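Local coordinates for Lpg0393 helical bundle domain-containing protein (Legionella pneumophila subsp. pneumophila str. Philadelphia 1, PDB 4R0G) that probably acts as a guanine-nucleotide exchange factor for the Rab GTPases Rab5, Rab21 and Rab22 through a VPS9-like helical domain, at residues D60-E72 and S83-M97. Sequence-based numbering, arbitrary orientation.
Sequences DIKKFAILYAVHE and SYALTTISIALFPCM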
loop_
_atom_site.group_PDB
_atom_site.type_symbol
_atom_site.label_atom_id
_atom_site.label_comp_id
_atom_site.label_asym_id
_atom_site.label_seq_id
_atom_site.Cartn_x
_atom_site.Cartn_y
_atom_site.Cartn_z
ATOM N N ASP A 60 -22.587 -11.701 9.941
ATOM C CA ASP A 60 -22.164 -10.868 8.808
ATOM C C ASP A 60 -21.092 -9.903 9.282
ATOM O O ASP A 60 -20.113 -9.627 8.591
ATOM C CB ASP A 60 -23.345 -10.054 8.229
ATOM C CG ASP A 60 -24.297 -10.886 7.348
ATOM O OD1 ASP A 60 -24.374 -12.131 7.506
ATOM O OD2 ASP A 60 -24.994 -10.272 6.501
ATOM N N ILE A 61 -21.304 -9.389 10.481
ATOM C CA ILE A 61 -20.386 -8.453 11.106
ATOM C C ILE A 61 -19.050 -9.112 11.411
ATOM O O ILE A 61 -17.995 -8.570 11.077
ATOM C CB ILE A 61 -21.012 -7.929 12.408
ATOM C CG1 ILE A 61 -22.330 -7.259 12.088
ATOM C CG2 ILE A 61 -20.099 -6.984 13.146
ATOM C CD1 ILE A 61 -23.103 -6.931 13.287
ATOM N N LYS A 62 -19.098 -10.287 12.035
ATOM C CA LYS A 62 -17.869 -10.959 12.462
ATOM C C LYS A 62 -16.961 -11.399 11.315
ATOM O O LYS A 62 -15.736 -11.414 11.444
ATOM C CB LYS A 62 -18.193 -12.126 13.404
ATOM C CG LYS A 62 -18.255 -11.696 14.861
ATOM C CD LYS A 62 -18.297 -12.860 15.802
ATOM C CE LYS A 62 -18.384 -12.381 17.247
ATOM N NZ LYS A 62 -18.667 -13.515 18.197
ATOM N N LYS A 63 -17.572 -11.760 10.195
ATOM C CA LYS A 63 -16.807 -12.162 9.028
ATOM C C LYS A 63 -16.250 -10.912 8.393
ATOM O O LYS A 63 -15.121 -10.890 7.900
ATOM C CB LYS A 63 -17.660 -12.980 8.046
ATOM C CG LYS A 63 -17.544 -14.459 8.286
ATOM C CD LYS A 63 -18.785 -15.214 7.847
ATOM C CE LYS A 63 -18.846 -16.604 8.505
ATOM N NZ LYS A 63 -20.044 -17.403 8.057
ATOM N N PHE A 64 -17.030 -9.851 8.442
ATOM C CA PHE A 64 -16.568 -8.607 7.868
ATOM C C PHE A 64 -15.376 -8.116 8.698
ATOM O O PHE A 64 -14.491 -7.413 8.184
ATOM C CB PHE A 64 -17.708 -7.586 7.820
ATOM C CG PHE A 64 -17.304 -6.277 7.251
ATOM C CD1 PHE A 64 -17.102 -6.139 5.882
ATOM C CD2 PHE A 64 -17.094 -5.169 8.086
ATOM C CE1 PHE A 64 -16.717 -4.925 5.343
ATOM C CE2 PHE A 64 -16.704 -3.931 7.550
ATOM C CZ PHE A 64 -16.513 -3.816 6.182
ATOM N N ALA A 65 -15.337 -8.517 9.973
ATOM C CA ALA A 65 -14.224 -8.136 10.842
ATOM C C ALA A 65 -12.939 -8.755 10.306
ATOM O O ALA A 65 -11.890 -8.084 10.244
ATOM C CB ALA A 65 -14.462 -8.553 12.266
ATOM N N ILE A 66 -13.019 -10.026 9.906
ATOM C CA ILE A 66 -11.856 -10.689 9.322
ATOM C C ILE A 66 -11.336 -9.842 8.157
ATOM O O ILE A 66 -10.160 -9.433 8.151
ATOM C CB ILE A 66 -12.175 -12.103 8.833
ATOM C CG1 ILE A 66 -12.794 -12.935 9.954
ATOM C CG2 ILE A 66 -10.935 -12.775 8.375
ATOM C CD1 ILE A 66 -13.637 -14.085 9.438
ATOM N N LEU A 67 -12.232 -9.528 7.216
ATOM C CA LEU A 67 -11.873 -8.738 6.047
ATOM C C LEU A 67 -11.114 -7.468 6.449
ATOM O O LEU A 67 -10.045 -7.183 5.930
ATOM C CB LEU A 67 -13.129 -8.391 5.245
ATOM C CG LEU A 67 -13.018 -8.267 3.709
ATOM C CD1 LEU A 67 -14.016 -7.252 3.170
ATOM C CD2 LEU A 67 -11.626 -7.913 3.226
ATOM N N TYR A 68 -11.656 -6.733 7.406
ATOM C CA TYR A 68 -11.035 -5.506 7.882
ATOM C C TYR A 68 -9.655 -5.742 8.467
ATOM O O TYR A 68 -8.698 -5.034 8.147
ATOM C CB TYR A 68 -11.893 -4.885 8.972
ATOM C CG TYR A 68 -11.782 -3.397 8.984
ATOM C CD1 TYR A 68 -12.655 -2.628 8.237
ATOM C CD2 TYR A 68 -10.788 -2.750 9.723
ATOM C CE1 TYR A 68 -12.559 -1.244 8.236
ATOM C CE2 TYR A 68 -10.676 -1.362 9.718
ATOM C CZ TYR A 68 -11.570 -0.619 8.977
ATOM O OH TYR A 68 -11.500 0.748 8.956
ATOM N N ALA A 69 -9.565 -6.717 9.364
ATOM C CA ALA A 69 -8.289 -7.064 9.976
ATOM C C ALA A 69 -7.245 -7.244 8.880
ATOM O O ALA A 69 -6.094 -6.829 9.017
ATOM C CB ALA A 69 -8.429 -8.343 10.781
ATOM N N VAL A 70 -7.666 -7.858 7.779
ATOM C CA VAL A 70 -6.799 -8.013 6.627
ATOM C C VAL A 70 -6.437 -6.647 6.039
ATOM O O VAL A 70 -5.300 -6.392 5.718
ATOM C CB VAL A 70 -7.436 -8.883 5.544
ATOM C CG1 VAL A 70 -6.512 -8.942 4.348
ATOM C CG2 VAL A 70 -7.763 -10.301 6.079
ATOM N N HIS A 71 -7.410 -5.758 5.922
ATOM C CA HIS A 71 -7.189 -4.445 5.336
ATOM C C HIS A 71 -6.162 -3.661 6.152
ATOM O O HIS A 71 -5.527 -2.728 5.647
ATOM C CB HIS A 71 -8.529 -3.715 5.236
ATOM C CG HIS A 71 -8.470 -2.368 4.583
ATOM N ND1 HIS A 71 -8.327 -1.200 5.304
ATOM C CD2 HIS A 71 -8.596 -1.995 3.287
ATOM C CE1 HIS A 71 -8.346 -0.168 4.477
ATOM N NE2 HIS A 71 -8.507 -0.620 3.245
ATOM N N GLU A 72 -5.976 -4.047 7.415
ATOM C CA GLU A 72 -5.002 -3.358 8.266
ATOM C C GLU A 72 -3.630 -4.003 8.343
ATOM O O GLU A 72 -2.767 -3.501 9.074
ATOM C CB GLU A 72 -5.554 -3.098 9.663
ATOM C CG GLU A 72 -6.915 -2.402 9.663
ATOM C CD GLU A 72 -6.935 -1.148 8.808
ATOM O OE1 GLU A 72 -6.255 -0.159 9.161
ATOM O OE2 GLU A 72 -7.635 -1.138 7.769
ATOM N N SER A 83 -9.967 -0.745 -1.629
ATOM C CA SER A 83 -9.974 -0.126 -0.325
ATOM C C SER A 83 -11.197 0.756 -0.135
ATOM O O SER A 83 -11.872 0.661 0.891
ATOM C CB SER A 83 -8.707 0.672 -0.081
ATOM O OG SER A 83 -8.971 1.564 0.973
ATOM N N TYR A 84 -11.484 1.601 -1.125
ATOM C CA TYR A 84 -12.677 2.450 -1.081
ATOM C C TYR A 84 -13.931 1.603 -0.865
ATOM O O TYR A 84 -14.840 2.014 -0.140
ATOM C CB TYR A 84 -12.803 3.295 -2.357
ATOM C CG TYR A 84 -13.946 4.313 -2.369
ATOM C CD1 TYR A 84 -13.836 5.522 -1.685
ATOM C CD2 TYR A 84 -15.116 4.083 -3.103
ATOM C CE1 TYR A 84 -14.873 6.473 -1.707
ATOM C CE2 TYR A 84 -16.154 5.022 -3.141
ATOM C CZ TYR A 84 -16.027 6.220 -2.438
ATOM O OH TYR A 84 -17.053 7.156 -2.453
ATOM N N ALA A 85 -13.986 0.432 -1.501
ATOM C CA ALA A 85 -15.133 -0.448 -1.339
ATOM C C ALA A 85 -15.278 -0.760 0.129
ATOM O O ALA A 85 -16.306 -0.502 0.743
ATOM C CB ALA A 85 -14.933 -1.721 -2.112
ATOM N N LEU A 86 -14.197 -1.284 0.689
ATOM C CA LEU A 86 -14.164 -1.749 2.057
ATOM C C LEU A 86 -14.612 -0.674 3.028
ATOM O O LEU A 86 -15.468 -0.908 3.875
ATOM C CB LEU A 86 -12.767 -2.224 2.387
ATOM C CG LEU A 86 -12.742 -2.805 3.785
ATOM C CD1 LEU A 86 -12.190 -4.200 3.750
ATOM C CD2 LEU A 86 -11.883 -1.896 4.648
ATOM N N THR A 87 -14.059 0.519 2.879
ATOM C CA THR A 87 -14.367 1.603 3.804
ATOM C C THR A 87 -15.795 2.095 3.637
ATOM O O THR A 87 -16.457 2.411 4.623
ATOM C CB THR A 87 -13.386 2.762 3.644
ATOM O OG1 THR A 87 -13.275 3.068 2.250
ATOM C CG2 THR A 87 -12.000 2.379 4.193
ATOM N N THR A 88 -16.262 2.163 2.396
ATOM C CA THR A 88 -17.607 2.601 2.126
ATOM C C THR A 88 -18.603 1.588 2.710
ATOM O O THR A 88 -19.716 1.931 3.110
ATOM C CB THR A 88 -17.850 2.667 0.633
ATOM O OG1 THR A 88 -16.863 3.496 0.024
ATOM C CG2 THR A 88 -19.255 3.237 0.328
ATOM N N ILE A 89 -18.206 0.324 2.753
ATOM C CA ILE A 89 -19.093 -0.675 3.297
ATOM C C ILE A 89 -19.105 -0.545 4.817
ATOM O O ILE A 89 -20.134 -0.733 5.460
ATOM C CB ILE A 89 -18.709 -2.090 2.837
ATOM C CG1 ILE A 89 -18.969 -2.232 1.335
ATOM C CG2 ILE A 89 -19.486 -3.121 3.595
ATOM C CD1 ILE A 89 -18.511 -3.546 0.747
ATOM N N SER A 90 -17.977 -0.161 5.394
ATOM C CA SER A 90 -17.919 -0.024 6.850
ATOM C C SER A 90 -18.761 1.160 7.322
ATOM O O SER A 90 -19.302 1.163 8.437
ATOM C CB SER A 90 -16.466 0.033 7.377
ATOM O OG SER A 90 -15.753 1.117 6.846
ATOM N N ILE A 91 -18.898 2.156 6.457
ATOM C CA ILE A 91 -19.685 3.323 6.828
ATOM C C ILE A 91 -21.162 2.953 6.817
ATOM O O ILE A 91 -21.960 3.535 7.572
ATOM C CB ILE A 91 -19.388 4.545 5.946
ATOM C CG1 ILE A 91 -17.919 4.947 6.096
ATOM C CG2 ILE A 91 -20.229 5.697 6.356
ATOM C CD1 ILE A 91 -17.520 6.032 5.139
ATOM N N ALA A 92 -21.525 1.960 5.995
ATOM C CA ALA A 92 -22.905 1.454 6.010
ATOM C C ALA A 92 -23.137 0.516 7.182
ATOM O O ALA A 92 -24.250 0.375 7.655
ATOM C CB ALA A 92 -23.232 0.760 4.738
ATOM N N LEU A 93 -22.062 -0.118 7.634
ATOM C CA LEU A 93 -22.110 -1.169 8.647
ATOM C C LEU A 93 -22.615 -0.677 10.007
ATOM O O LEU A 93 -23.410 -1.343 10.691
ATOM C CB LEU A 93 -20.714 -1.763 8.818
ATOM C CG LEU A 93 -20.576 -2.636 10.071
ATOM C CD1 LEU A 93 -21.417 -3.880 9.939
ATOM C CD2 LEU A 93 -19.129 -3.016 10.345
ATOM N N PHE A 94 -22.124 0.493 10.385
ATOM C CA PHE A 94 -22.353 1.014 11.711
ATOM C C PHE A 94 -23.811 1.371 11.925
ATOM O O PHE A 94 -24.377 0.974 12.941
ATOM C CB PHE A 94 -21.381 2.156 12.044
ATOM C CG PHE A 94 -19.937 1.761 11.924
ATOM C CD1 PHE A 94 -19.471 0.618 12.538
ATOM C CD2 PHE A 94 -19.061 2.497 11.160
ATOM C CE1 PHE A 94 -18.152 0.240 12.410
ATOM C CE2 PHE A 94 -17.737 2.112 11.033
ATOM C CZ PHE A 94 -17.296 0.989 11.651
ATOM N N PRO A 95 -24.435 2.092 10.972
ATOM C CA PRO A 95 -25.895 2.278 11.070
ATOM C C PRO A 95 -26.667 0.968 11.213
ATOM O O PRO A 95 -27.535 0.880 12.093
ATOM C CB PRO A 95 -26.259 2.904 9.729
ATOM C CG PRO A 95 -25.037 3.610 9.305
ATOM C CD PRO A 95 -23.860 2.825 9.829
ATOM N N CYS A 96 -26.363 -0.023 10.371
ATOM C CA CYS A 96 -27.015 -1.326 10.488
ATOM C C CYS A 96 -26.849 -1.909 11.910
ATOM O O CYS A 96 -27.794 -2.428 12.484
ATOM C CB CYS A 96 -26.514 -2.330 9.426
ATOM S SG CYS A 96 -26.801 -1.848 7.694
ATOM N N MET A 97 -25.653 -1.812 12.480
ATOM C CA MET A 97 -25.439 -2.297 13.849
ATOM C C MET A 97 -26.340 -1.562 14.830
ATOM O O MET A 97 -26.904 -2.155 15.745
ATOM C CB MET A 97 -23.978 -2.168 14.265
ATOM C CG MET A 97 -23.059 -3.099 13.496
ATOM S SD MET A 97 -21.314 -2.975 13.938
ATOM C CE MET A 97 -21.296 -3.811 15.529
#
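Ile61 meets the second helix through both of its branches: CD1 lies 3.8 Å from Met97 CG, CG1 approaches Leu93 CD1, and the methionine chain, bent at chi3, places CE beside the CG2 methyl. One turn on, Phe64 illustrates knob-into-hole packing, in which one side chain settles among four residues of the facing helix, here Leu86, Ile89, Ser90 and Leu93. With CG anti to the backbone N (chi1 180°), its ring drives straight into the opposing helix; CE1 rests 3.7 Å from Ile89 CG2, CD2 passes Leu93 CD2, and the carbonyl O of Leu86 lies at the ring edge. Phe20 packs on the same phenylalanine from helix 17-20. Leu67 and Leu86 then reach for each other tip to tip, CD1 to CD1 at 3.6 Å. The second branch of Leu86 serves two rings: CD2 lies 3.7 Å from Tyr68 CE1, and makes a CH-pi contact over the His71 imidazole, 3.5 Å from its centroid. The edge of that imidazole is polar at both nitrogens. ND1 donates to Glu72 OE2 (2.6 Å, near the ring plane), and NE2 shares a hydrogen bond with Ser83 OG (3.2 Å). An apolar seam that turns polar at one end thus joins helices 58-71 and 80-101 within the VPS9-like domain, their local axes 138° apart and so roughly antiparallel. There, the two bonds at its edge should hold the buried His71 ring in its rotation, with the Leu86 methyl packed on one face, and the Glu72 carboxylate probably polarises the imidazole.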